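Local structure of hydroquinone dioxygenase small subunit (Pseudomonas sp., 4ZXA) at residues A[43-53]-A[64-75]. The protein forms, as a cupin-fold small subunit, part of a two-subunit hydroquinone 1,2-dioxygenase, an enzyme of the hydroquinone pathway that probably uses ferrous iron. Sequence-based numbering, arbitrary orientation.
Sequences VAQNSKPYEKV and ETLRAEGQSPWF
The approach to the beta hairpin of strands 52-58 and 61-69 packs Tyr50 against the second strand and the corner after it, its ring held between the Arg67 carbonyl and Ser72 CB. Where the strands pair, Val53 and Thr65 form an antiparallel hydrogen-bonded pair, with Thr65 N 2.7 Å from Val53 O. A type II turn runs from Lys48 to Glu51, and a water links the two segments, donating to Lys48 O and Glu51 O and accepting from Arg67 N. Beyond it Tyr50 N bonds directly to Arg67 O (2.8 Å). With CG beside its own backbone N (chi1 -63°), Tyr50 lays its ring into the corner at Gly70, where the chain leaves one cupin sheet for the other. Ser72 CB sits over one face in a CH-pi contact, 3.4 Å from the Tyr50 centroid; Arg67 O lies over the opposite face, and Leu66 CD2 meets the edge. The Tyr50 hydroxyl donates to Gly70 O (3.1 Å) from above the carbonyl plane. A leucine in place of Tyr50 would probably leave Gly70 O without this donor and Ser72 CB without its aromatic face. Farther along, Lys52, bent at its third and fourth torsions, brings NZ over the Phe75 face, 3.8 Å from the centroid, a cation-pi contact linking strand 52-58 with strand 71-76; Glu64 OE1 stands 4.1 Å from Lys52 NZ, beyond salt-bridge range, while OE2 bonds to Ser158. On the helix side, Arg67 extends past Ala44, its NH1 giving a nearly straight bond (167°) to Ala44 O at the guanidinium edge, while NE forms a salt bridge with Glu69 OE1 at 2.8 Å, fixing the guanidinium's rotation.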
loop_
_atom_site.group_PDB
_atom_site.type_symbol
_atom_site.label_atom_id
_atom_site.label_comp_id
_atom_site.label_asym_id
_atom_site.label_seq_id
_atom_site.Cartn_x
_atom_site.Cartn_y
_atom_site.Cartn_z
ATOM N N VAL A 43 26.549 -26.153 -0.452
ATOM C CA VAL A 43 27.509 -26.489 0.595
ATOM C C VAL A 43 27.737 -28.007 0.766
ATOM O O VAL A 43 28.878 -28.471 0.765
ATOM C CB VAL A 43 27.166 -25.818 1.952
ATOM C CG1 VAL A 43 27.973 -26.459 3.086
ATOM C CG2 VAL A 43 27.439 -24.311 1.894
ATOM N N ALA A 44 26.657 -28.765 0.926
ATOM C CA ALA A 44 26.760 -30.210 1.082
ATOM C C ALA A 44 27.347 -30.860 -0.177
ATOM O O ALA A 44 28.049 -31.872 -0.106
ATOM C CB ALA A 44 25.394 -30.813 1.412
ATOM N N GLN A 45 27.065 -30.260 -1.329
ATOM C CA GLN A 45 27.512 -30.811 -2.593
ATOM C C GLN A 45 29.022 -30.765 -2.675
ATOM O O GLN A 45 29.623 -31.546 -3.405
ATOM C CB GLN A 45 26.914 -30.031 -3.760
ATOM C CG GLN A 45 27.280 -30.576 -5.148
ATOM C CD GLN A 45 26.905 -29.606 -6.271
ATOM O OE1 GLN A 45 27.542 -28.559 -6.445
ATOM N NE2 GLN A 45 25.859 -29.943 -7.028
ATOM N N ASN A 46 29.632 -29.856 -1.923
ATOM C CA ASN A 46 31.066 -29.602 -2.041
ATOM C C ASN A 46 31.834 -29.879 -0.759
ATOM O O ASN A 46 32.895 -29.291 -0.518
ATOM C CB ASN A 46 31.326 -28.160 -2.481
ATOM C CG ASN A 46 30.702 -27.840 -3.822
ATOM O OD1 ASN A 46 30.342 -26.697 -4.086
ATOM N ND2 ASN A 46 30.555 -28.850 -4.671
ATOM N N SER A 47 31.301 -30.781 0.057
ATOM C CA SER A 47 31.914 -31.094 1.334
ATOM C C SER A 47 32.030 -32.597 1.530
ATOM O O SER A 47 31.391 -33.374 0.813
ATOM C CB SER A 47 31.125 -30.437 2.469
ATOM O OG SER A 47 31.096 -29.023 2.283
ATOM N N LYS A 48 32.866 -33.001 2.484
ATOM C CA LYS A 48 33.101 -34.415 2.756
ATOM C C LYS A 48 31.953 -34.949 3.588
ATOM O O LYS A 48 31.250 -34.188 4.241
ATOM C CB LYS A 48 34.399 -34.604 3.532
ATOM C CG LYS A 48 35.618 -33.943 2.934
ATOM C CD LYS A 48 36.784 -34.043 3.922
ATOM C CE LYS A 48 37.964 -33.170 3.508
ATOM N NZ LYS A 48 37.573 -31.725 3.368
ATOM N N PRO A 49 31.754 -36.267 3.577
ATOM C CA PRO A 49 30.625 -36.772 4.357
ATOM C C PRO A 49 30.735 -36.396 5.822
ATOM O O PRO A 49 31.759 -36.669 6.452
ATOM C CB PRO A 49 30.731 -38.285 4.165
ATOM C CG PRO A 49 31.278 -38.409 2.779
ATOM C CD PRO A 49 32.304 -37.296 2.681
ATOM N N TYR A 50 29.697 -35.738 6.334
ATOM C CA TYR A 50 29.564 -35.427 7.758
ATOM C C TYR A 50 30.528 -34.378 8.297
ATOM O O TYR A 50 30.674 -34.218 9.502
ATOM C CB TYR A 50 29.606 -36.706 8.592
ATOM C CG TYR A 50 28.457 -37.630 8.271
ATOM C CD1 TYR A 50 27.147 -37.295 8.630
ATOM C CD2 TYR A 50 28.671 -38.827 7.591
ATOM C CE1 TYR A 50 26.087 -38.136 8.336
ATOM C CE2 TYR A 50 27.614 -39.677 7.293
ATOM C CZ TYR A 50 26.322 -39.329 7.665
ATOM O OH TYR A 50 25.271 -40.179 7.365
ATOM N N GLU A 51 31.184 -33.666 7.394
ATOM C CA GLU A 51 31.926 -32.479 7.770
ATOM C C GLU A 51 30.883 -31.451 8.245
ATOM O O GLU A 51 29.991 -31.061 7.487
ATOM C CB GLU A 51 32.674 -31.944 6.552
ATOM C CG GLU A 51 33.810 -31.008 6.860
ATOM C CD GLU A 51 34.339 -30.350 5.600
ATOM O OE1 GLU A 51 34.026 -30.850 4.492
ATOM O OE2 GLU A 51 35.054 -29.327 5.707
ATOM N N LYS A 52 30.982 -31.028 9.499
ATOM C CA LYS A 52 30.025 -30.080 10.067
ATOM C C LYS A 52 30.317 -28.632 9.628
ATOM O O LYS A 52 31.052 -27.912 10.286
ATOM C CB LYS A 52 29.998 -30.236 11.592
ATOM C CG LYS A 52 29.698 -31.690 12.053
ATOM C CD LYS A 52 29.885 -31.873 13.580
ATOM C CE LYS A 52 28.563 -31.803 14.341
ATOM N NZ LYS A 52 27.714 -33.061 14.140
ATOM N N VAL A 53 29.751 -28.209 8.503
ATOM C CA VAL A 53 30.132 -26.918 7.937
ATOM C C VAL A 53 29.227 -25.848 8.500
ATOM O O VAL A 53 28.002 -25.896 8.315
ATOM C CB VAL A 53 30.057 -26.872 6.372
ATOM C CG1 VAL A 53 30.404 -25.469 5.865
ATOM C CG2 VAL A 53 30.983 -27.922 5.728
ATOM N N GLU A 64 24.898 -25.771 11.372
ATOM C CA GLU A 64 25.815 -26.572 10.567
ATOM C C GLU A 64 25.066 -27.310 9.458
ATOM O O GLU A 64 23.915 -27.737 9.636
ATOM C CB GLU A 64 26.563 -27.587 11.445
ATOM C CG GLU A 64 27.469 -26.975 12.491
ATOM C CD GLU A 64 27.910 -27.996 13.523
ATOM O OE1 GLU A 64 27.242 -29.052 13.629
ATOM O OE2 GLU A 64 28.921 -27.745 14.230
ATOM N N THR A 65 25.728 -27.429 8.309
ATOM C CA THR A 65 25.237 -28.231 7.196
ATOM C C THR A 65 26.076 -29.499 7.083
ATOM O O THR A 65 27.302 -29.432 6.995
ATOM C CB THR A 65 25.288 -27.453 5.852
ATOM O OG1 THR A 65 24.407 -26.324 5.917
ATOM C CG2 THR A 65 24.840 -28.344 4.698
ATOM N N LEU A 66 25.426 -30.656 7.121
ATOM C CA LEU A 66 26.141 -31.923 6.937
ATOM C C LEU A 66 25.735 -32.636 5.650
ATOM O O LEU A 66 24.534 -32.743 5.317
ATOM C CB LEU A 66 25.935 -32.876 8.121
ATOM C CG LEU A 66 26.584 -32.541 9.462
ATOM C CD1 LEU A 66 25.952 -31.295 10.065
ATOM C CD2 LEU A 66 26.450 -33.718 10.415
ATOM N N ARG A 67 26.743 -33.129 4.934
ATOM C CA ARG A 67 26.502 -34.024 3.817
ATOM C C ARG A 67 26.363 -35.442 4.364
ATOM O O ARG A 67 27.344 -36.049 4.798
ATOM C CB ARG A 67 27.644 -33.946 2.801
ATOM C CG ARG A 67 27.421 -34.787 1.553
ATOM C CD ARG A 67 28.690 -34.958 0.713
ATOM N NE ARG A 67 28.469 -35.989 -0.294
ATOM C CZ ARG A 67 27.872 -35.767 -1.457
ATOM N NH1 ARG A 67 27.480 -34.532 -1.764
ATOM N NH2 ARG A 67 27.677 -36.768 -2.314
ATOM N N ALA A 68 25.141 -35.963 4.358
ATOM C CA ALA A 68 24.897 -37.318 4.834
ATOM C C ALA A 68 25.196 -38.346 3.731
ATOM O O ALA A 68 24.475 -38.443 2.728
ATOM C CB ALA A 68 23.460 -37.452 5.332
ATOM N N GLU A 69 26.271 -39.099 3.922
ATOM C CA GLU A 69 26.681 -40.118 2.968
ATOM C C GLU A 69 27.400 -41.239 3.704
ATOM O O GLU A 69 28.490 -41.053 4.246
ATOM C CB GLU A 69 27.591 -39.522 1.893
ATOM C CG GLU A 69 27.982 -40.519 0.815
ATOM C CD GLU A 69 28.858 -39.904 -0.262
ATOM O OE1 GLU A 69 29.153 -38.689 -0.165
ATOM O OE2 GLU A 69 29.248 -40.634 -1.205
ATOM N N GLY A 70 26.784 -42.408 3.734
ATOM C CA GLY A 70 27.356 -43.494 4.498
ATOM C C GLY A 70 27.035 -43.365 5.973
ATOM O O GLY A 70 25.926 -42.990 6.351
ATOM N N GLN A 71 28.010 -43.677 6.815
ATOM C CA GLN A 71 27.774 -43.728 8.248
ATOM C C GLN A 71 28.682 -42.736 8.943
ATOM O O GLN A 71 29.888 -42.743 8.707
ATOM C CB GLN A 71 28.061 -45.124 8.758
ATOM C CG GLN A 71 27.691 -45.368 10.192
ATOM C CD GLN A 71 28.351 -46.629 10.720
ATOM O OE1 GLN A 71 29.577 -46.768 10.657
ATOM N NE2 GLN A 71 27.544 -47.563 11.228
ATOM N N SER A 72 28.107 -41.874 9.784
ATOM C CA SER A 72 28.898 -40.896 10.541
ATOM C C SER A 72 29.603 -41.540 11.737
ATOM O O SER A 72 29.284 -42.666 12.122
ATOM C CB SER A 72 28.001 -39.769 11.063
ATOM O OG SER A 72 27.279 -40.193 12.218
ATOM N N PRO A 73 30.573 -40.819 12.317
ATOM C CA PRO A 73 31.123 -41.149 13.637
ATOM C C PRO A 73 30.042 -41.001 14.698
ATOM O O PRO A 73 29.082 -40.254 14.468
ATOM C CB PRO A 73 32.187 -40.065 13.858
ATOM C CG PRO A 73 32.555 -39.598 12.500
ATOM C CD PRO A 73 31.315 -39.736 11.652
ATOM N N TRP A 74 30.182 -41.696 15.825
ATOM C CA TRP A 74 29.336 -41.407 16.980
ATOM C C TRP A 74 29.600 -39.981 17.507
ATOM O O TRP A 74 30.753 -39.592 17.761
ATOM C CB TRP A 74 29.554 -42.408 18.115
ATOM C CG TRP A 74 28.980 -43.773 17.916
ATOM C CD1 TRP A 74 29.668 -44.914 17.588
ATOM C CD2 TRP A 74 27.605 -44.167 18.074
ATOM N NE1 TRP A 74 28.805 -45.984 17.527
ATOM C CE2 TRP A 74 27.536 -45.557 17.823
ATOM C CE3 TRP A 74 26.426 -43.483 18.394
ATOM C CZ2 TRP A 74 26.339 -46.271 17.884
ATOM C CZ3 TRP A 74 25.236 -44.196 18.456
ATOM C CH2 TRP A 74 25.202 -45.575 18.201
ATOM N N PHE A 75 28.520 -39.218 17.668
ATOM C CA PHE A 75 28.584 -37.834 18.135
ATOM C C PHE A 75 27.954 -37.721 19.523
ATOM O O PHE A 75 27.075 -38.510 19.889
ATOM C CB PHE A 75 27.810 -36.917 17.192
ATOM C CG PHE A 75 28.397 -36.800 15.823
ATOM C CD1 PHE A 75 29.675 -36.297 15.643
ATOM C CD2 PHE A 75 27.655 -37.154 14.711
ATOM C CE1 PHE A 75 30.211 -36.160 14.366
ATOM C CE2 PHE A 75 28.176 -37.021 13.431
ATOM C CZ PHE A 75 29.456 -36.526 13.254
HETATM O O HOH W 1 29.332 -32.112 5.059
#